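Local coordinates for probable oxidoreductase protein (PDB 4FB5) that is a probable oxidoreductase of the GFO/IDH/MocA family, thought to bind a nicotinamide nucleotide in its Rossmann domain, at residues 98-110 / 123-137. Residues are numbered along the deposited sequence; the frame is centred on the assembly and turned at random.
Sequences VSVTTPNQFHAEM and CEKPMAPAYADAERM
Val-100 and Cys-123 pair as parallel neighbours at the C-terminal ends of their strands, where Glu-124 N donates a hydrogen bond to Val-100 O (3.1 Å). Beyond this bridge the chains diverge, and 123-137 passes over the start of helix 107-116 before entering its own helix. The His-107 ring lies between the two chains. With CG anti to its carbonyl carbon (chi1 -65°), the ring reaches back toward the strand ends: Cys-123 SG lies over one face, 4.1 Å from the centroid, and Glu-124 O sits above that face nearer the rim. An imidazole suits this place because it is flat yet polar, taking the sulfur over its face while NE2 makes a weak hydrogen bond to Thr-102 O. The cis peptide before Pro-126 turns the chain, and Pro-126 CD packs 3.4 Å from Asn-104 ND2, the two side chains crossing at about a right angle. Small Ala-108 packs against the selenomethionine Met-137, whose SE lies 3.8 Å from Ala-108 CB. Glu-124 turns its carboxylate to His-40 and Lys-346. Strand, helix and strand form the right-handed beta-alpha-beta crossover of a Rossmann fold, and the Glu-Lys-Pro turn after the second strand is a hallmark of GFO/IDH/MocA oxidoreductases.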
loop_
_atom_site.group_PDB
_atom_site.type_symbol
_atom_site.label_atom_id
_atom_site.label_comp_id
_atom_site.label_asym_id
_atom_site.label_seq_id
_atom_site.Cartn_x
_atom_site.Cartn_y
_atom_site.Cartn_z
ATOM N N VAL A 98 27.366 -3.356 -32.415
ATOM C CA VAL A 98 26.016 -3.285 -32.991
ATOM C C VAL A 98 24.896 -3.468 -31.952
ATOM O O VAL A 98 24.951 -4.367 -31.118
ATOM C CB VAL A 98 25.854 -4.220 -34.206
ATOM C CG1 VAL A 98 24.496 -4.059 -34.817
ATOM C CG2 VAL A 98 26.945 -3.921 -35.264
ATOM N N SER A 99 23.921 -2.558 -31.983
ATOM C CA SER A 99 22.722 -2.613 -31.149
ATOM C C SER A 99 21.619 -3.143 -32.021
ATOM O O SER A 99 21.085 -2.410 -32.846
ATOM C CB SER A 99 22.311 -1.208 -30.685
ATOM O OG SER A 99 22.800 -0.852 -29.399
ATOM N N VAL A 100 21.265 -4.403 -31.855
ATOM C CA VAL A 100 20.132 -4.942 -32.605
ATOM C C VAL A 100 18.885 -4.798 -31.784
ATOM O O VAL A 100 18.841 -5.270 -30.674
ATOM C CB VAL A 100 20.301 -6.421 -32.946
ATOM C CG1 VAL A 100 19.174 -6.866 -33.811
ATOM C CG2 VAL A 100 21.613 -6.645 -33.674
ATOM N N THR A 101 17.878 -4.129 -32.324
ATOM C CA THR A 101 16.643 -3.868 -31.585
ATOM C C THR A 101 15.494 -3.996 -32.518
ATOM O O THR A 101 14.473 -3.378 -32.301
ATOM C CB THR A 101 16.548 -2.419 -31.047
ATOM O OG1 THR A 101 16.465 -1.509 -32.142
ATOM C CG2 THR A 101 17.738 -2.051 -30.219
ATOM N N THR A 102 15.687 -4.761 -33.580
ATOM C CA THR A 102 14.671 -5.012 -34.589
ATOM C C THR A 102 13.717 -6.070 -34.078
ATOM O O THR A 102 13.827 -6.498 -32.930
ATOM C CB THR A 102 15.316 -5.511 -35.891
ATOM O OG1 THR A 102 16.153 -6.652 -35.620
ATOM C CG2 THR A 102 16.155 -4.399 -36.538
ATOM N N PRO A 103 12.761 -6.490 -34.913
ATOM C CA PRO A 103 11.847 -7.527 -34.446
ATOM C C PRO A 103 12.498 -8.899 -34.265
ATOM O O PRO A 103 13.520 -9.187 -34.878
ATOM C CB PRO A 103 10.802 -7.570 -35.552
ATOM C CG PRO A 103 10.797 -6.190 -36.068
ATOM C CD PRO A 103 12.223 -5.791 -36.090
ATOM N N ASN A 104 11.896 -9.720 -33.412
ATOM C CA ASN A 104 12.377 -11.067 -33.106
ATOM C C ASN A 104 12.988 -11.836 -34.296
ATOM O O ASN A 104 14.143 -12.245 -34.230
ATOM C CB ASN A 104 11.266 -11.891 -32.405
ATOM C CG ASN A 104 10.848 -11.307 -31.048
ATOM O OD1 ASN A 104 11.217 -10.180 -30.694
ATOM N ND2 ASN A 104 10.081 -12.076 -30.281
ATOM N N GLN A 105 12.233 -12.002 -35.382
ATOM C CA GLN A 105 12.658 -12.841 -36.546
ATOM C C GLN A 105 14.034 -12.518 -37.085
ATOM O O GLN A 105 14.722 -13.389 -37.604
ATOM C CB GLN A 105 11.686 -12.738 -37.734
ATOM C CG GLN A 105 10.224 -12.627 -37.347
ATOM C CD GLN A 105 9.821 -11.180 -37.078
ATOM O OE1 GLN A 105 10.175 -10.278 -37.865
ATOM N NE2 GLN A 105 9.070 -10.947 -35.960
ATOM N N PHE A 106 14.409 -11.250 -36.956
ATOM C CA PHE A 106 15.601 -10.708 -37.566
ATOM C C PHE A 106 16.834 -10.886 -36.715
ATOM O O PHE A 106 17.939 -10.902 -37.263
ATOM C CB PHE A 106 15.397 -9.229 -37.867
ATOM C CG PHE A 106 14.305 -8.964 -38.867
ATOM C CD1 PHE A 106 14.538 -9.137 -40.244
ATOM C CD2 PHE A 106 13.045 -8.548 -38.447
ATOM C CE1 PHE A 106 13.526 -8.900 -41.191
ATOM C CE2 PHE A 106 12.013 -8.296 -39.384
ATOM C CZ PHE A 106 12.255 -8.474 -40.762
ATOM N N HIS A 107 16.659 -11.032 -35.394
ATOM C CA HIS A 107 17.814 -11.104 -34.476
ATOM C C HIS A 107 18.918 -12.048 -34.964
ATOM O O HIS A 107 20.041 -11.607 -35.199
ATOM C CB HIS A 107 17.410 -11.476 -33.046
ATOM C CG HIS A 107 16.552 -10.457 -32.377
ATOM N ND1 HIS A 107 15.546 -10.798 -31.502
ATOM C CD2 HIS A 107 16.529 -9.108 -32.472
ATOM C CE1 HIS A 107 14.948 -9.703 -31.073
ATOM N NE2 HIS A 107 15.524 -8.662 -31.648
ATOM N N ALA A 108 18.594 -13.327 -35.129
ATOM C CA ALA A 108 19.584 -14.315 -35.569
ATOM C C ALA A 108 20.456 -13.806 -36.710
ATOM O O ALA A 108 21.686 -13.731 -36.575
ATOM C CB ALA A 108 18.915 -15.615 -35.967
ATOM N N GLU A 109 19.796 -13.423 -37.808
ATOM C CA GLU A 109 20.441 -13.020 -39.057
ATOM C C GLU A 109 21.435 -11.896 -38.820
ATOM O O GLU A 109 22.578 -11.916 -39.278
ATOM C CB GLU A 109 19.351 -12.538 -40.004
ATOM C CG GLU A 109 19.396 -13.095 -41.432
ATOM C CD GLU A 109 18.299 -12.466 -42.322
ATOM O OE1 GLU A 109 17.307 -11.935 -41.749
ATOM O OE2 GLU A 109 18.434 -12.499 -43.577
HETATM N N MSE A 110 20.993 -10.929 -38.051
HETATM C CA MSE A 110 21.733 -9.719 -37.909
HETATM C C MSE A 110 22.860 -9.884 -36.925
HETATM O O MSE A 110 24.005 -9.544 -37.215
HETATM C CB MSE A 110 20.787 -8.610 -37.501
HETATM C CG MSE A 110 19.595 -8.472 -38.451
HETATM SE SE MSE A 110 18.626 -6.810 -38.119
HETATM C CE MSE A 110 17.319 -6.830 -39.579
ATOM N N CYS A 123 21.759 -7.122 -28.096
ATOM C CA CYS A 123 20.605 -7.614 -28.793
ATOM C C CYS A 123 19.433 -7.663 -27.842
ATOM O O CYS A 123 19.590 -8.064 -26.689
ATOM C CB CYS A 123 20.903 -9.000 -29.327
ATOM S SG CYS A 123 19.629 -9.707 -30.401
ATOM N N GLU A 124 18.268 -7.254 -28.325
ATOM C CA GLU A 124 17.051 -7.366 -27.558
ATOM C C GLU A 124 16.679 -8.808 -27.447
ATOM O O GLU A 124 17.023 -9.613 -28.311
ATOM C CB GLU A 124 15.905 -6.554 -28.176
ATOM C CG GLU A 124 15.973 -5.094 -27.794
ATOM C CD GLU A 124 16.201 -4.904 -26.292
ATOM O OE1 GLU A 124 17.110 -4.128 -25.917
ATOM O OE2 GLU A 124 15.466 -5.548 -25.482
ATOM N N LYS A 125 16.000 -9.133 -26.359
ATOM C CA LYS A 125 15.475 -10.454 -26.173
ATOM C C LYS A 125 14.384 -10.637 -27.239
ATOM O O LYS A 125 13.826 -9.653 -27.705
ATOM C CB LYS A 125 14.969 -10.575 -24.742
ATOM C CG LYS A 125 13.471 -10.711 -24.563
ATOM C CD LYS A 125 12.674 -9.418 -24.551
ATOM C CE LYS A 125 11.228 -9.784 -24.308
ATOM N NZ LYS A 125 10.335 -9.095 -25.238
ATOM N N PRO A 126 14.138 -11.879 -27.699
ATOM C CA PRO A 126 14.847 -13.084 -27.361
ATOM C C PRO A 126 15.991 -13.254 -28.366
ATOM O O PRO A 126 16.332 -12.299 -29.096
ATOM C CB PRO A 126 13.775 -14.174 -27.574
ATOM C CG PRO A 126 12.480 -13.446 -27.888
ATOM C CD PRO A 126 13.022 -12.233 -28.580
HETATM N N MSE A 127 16.598 -14.436 -28.380
HETATM C CA MSE A 127 17.624 -14.705 -29.356
HETATM C C MSE A 127 16.973 -15.104 -30.649
HETATM O O MSE A 127 17.181 -14.438 -31.654
HETATM C CB MSE A 127 18.571 -15.777 -28.869
HETATM C CG MSE A 127 19.410 -15.271 -27.764
HETATM SE SE MSE A 127 20.394 -16.673 -26.910
HETATM C CE MSE A 127 21.978 -16.456 -27.995
ATOM N N ALA A 128 16.175 -16.173 -30.619
ATOM C CA ALA A 128 15.432 -16.624 -31.807
ATOM C C ALA A 128 14.237 -17.448 -31.342
ATOM O O ALA A 128 14.231 -17.924 -30.215
ATOM C CB ALA A 128 16.325 -17.441 -32.724
ATOM N N PRO A 129 13.202 -17.584 -32.186
ATOM C CA PRO A 129 12.013 -18.327 -31.719
ATOM C C PRO A 129 12.168 -19.841 -31.771
ATOM O O PRO A 129 11.315 -20.570 -31.249
ATOM C CB PRO A 129 10.898 -17.868 -32.675
ATOM C CG PRO A 129 11.604 -17.219 -33.825
ATOM C CD PRO A 129 12.917 -16.725 -33.351
ATOM N N ALA A 130 13.244 -20.293 -32.407
ATOM C CA ALA A 130 13.564 -21.703 -32.566
ATOM C C ALA A 130 14.955 -21.960 -32.006
ATOM O O ALA A 130 15.927 -21.249 -32.341
ATOM C CB ALA A 130 13.515 -22.086 -34.034
ATOM N N TYR A 131 15.048 -22.995 -31.170
ATOM C CA TYR A 131 16.270 -23.299 -30.427
ATOM C C TYR A 131 17.538 -23.376 -31.277
ATOM O O TYR A 131 18.569 -22.824 -30.893
ATOM C CB TYR A 131 16.094 -24.575 -29.595
ATOM C CG TYR A 131 17.154 -24.726 -28.530
ATOM C CD1 TYR A 131 17.286 -23.776 -27.522
ATOM C CD2 TYR A 131 18.041 -25.802 -28.534
ATOM C CE1 TYR A 131 18.268 -23.892 -26.544
ATOM C CE2 TYR A 131 19.025 -25.925 -27.555
ATOM C CZ TYR A 131 19.132 -24.966 -26.561
ATOM O OH TYR A 131 20.097 -25.062 -25.569
ATOM N N ALA A 132 17.462 -24.044 -32.429
ATOM C CA ALA A 132 18.666 -24.299 -33.238
ATOM C C ALA A 132 19.158 -23.035 -33.928
ATOM O O ALA A 132 20.335 -22.925 -34.316
ATOM C CB ALA A 132 18.436 -25.422 -34.245
ATOM N N ASP A 133 18.271 -22.067 -34.060
ATOM C CA ASP A 133 18.737 -20.800 -34.541
ATOM C C ASP A 133 19.603 -20.153 -33.462
ATOM O O ASP A 133 20.656 -19.584 -33.750
ATOM C CB ASP A 133 17.569 -19.908 -34.929
ATOM C CG ASP A 133 16.886 -20.356 -36.213
ATOM O OD1 ASP A 133 17.457 -20.112 -37.305
ATOM O OD2 ASP A 133 15.769 -20.932 -36.132
ATOM N N ALA A 134 19.152 -20.269 -32.216
ATOM C CA ALA A 134 19.798 -19.639 -31.093
ATOM C C ALA A 134 21.147 -20.292 -30.890
ATOM O O ALA A 134 22.168 -19.594 -30.704
ATOM C CB ALA A 134 18.943 -19.776 -29.859
ATOM N N GLU A 135 21.141 -21.626 -30.961
ATOM C CA GLU A 135 22.373 -22.427 -30.947
ATOM C C GLU A 135 23.394 -21.824 -31.890
ATOM O O GLU A 135 24.488 -21.467 -31.464
ATOM C CB GLU A 135 22.098 -23.887 -31.312
ATOM C CG GLU A 135 21.255 -24.601 -30.310
ATOM C CD GLU A 135 21.159 -26.079 -30.587
ATOM O OE1 GLU A 135 20.389 -26.464 -31.495
ATOM O OE2 GLU A 135 21.834 -26.868 -29.880
ATOM N N ARG A 136 22.997 -21.646 -33.150
ATOM C CA ARG A 136 23.835 -21.010 -34.165
ATOM C C ARG A 136 24.341 -19.666 -33.729
ATOM O O ARG A 136 25.491 -19.324 -33.991
ATOM C CB ARG A 136 23.064 -20.847 -35.470
ATOM C CG ARG A 136 23.835 -21.372 -36.689
ATOM C CD ARG A 136 23.034 -21.315 -37.968
ATOM N NE ARG A 136 21.759 -22.019 -37.823
ATOM C CZ ARG A 136 20.579 -21.471 -38.121
ATOM N NH1 ARG A 136 20.509 -20.219 -38.591
ATOM N NH2 ARG A 136 19.466 -22.176 -37.948
HETATM N N MSE A 137 23.502 -18.898 -33.044
HETATM C CA MSE A 137 23.940 -17.564 -32.665
HETATM C C MSE A 137 25.087 -17.672 -31.667
HETATM O O MSE A 137 26.080 -16.928 -31.736
HETATM C CB MSE A 137 22.792 -16.739 -32.114
HETATM C CG MSE A 137 21.661 -16.476 -33.121
HETATM SE SE MSE A 137 20.040 -15.570 -32.352
HETATM C CE MSE A 137 20.915 -13.883 -31.895
#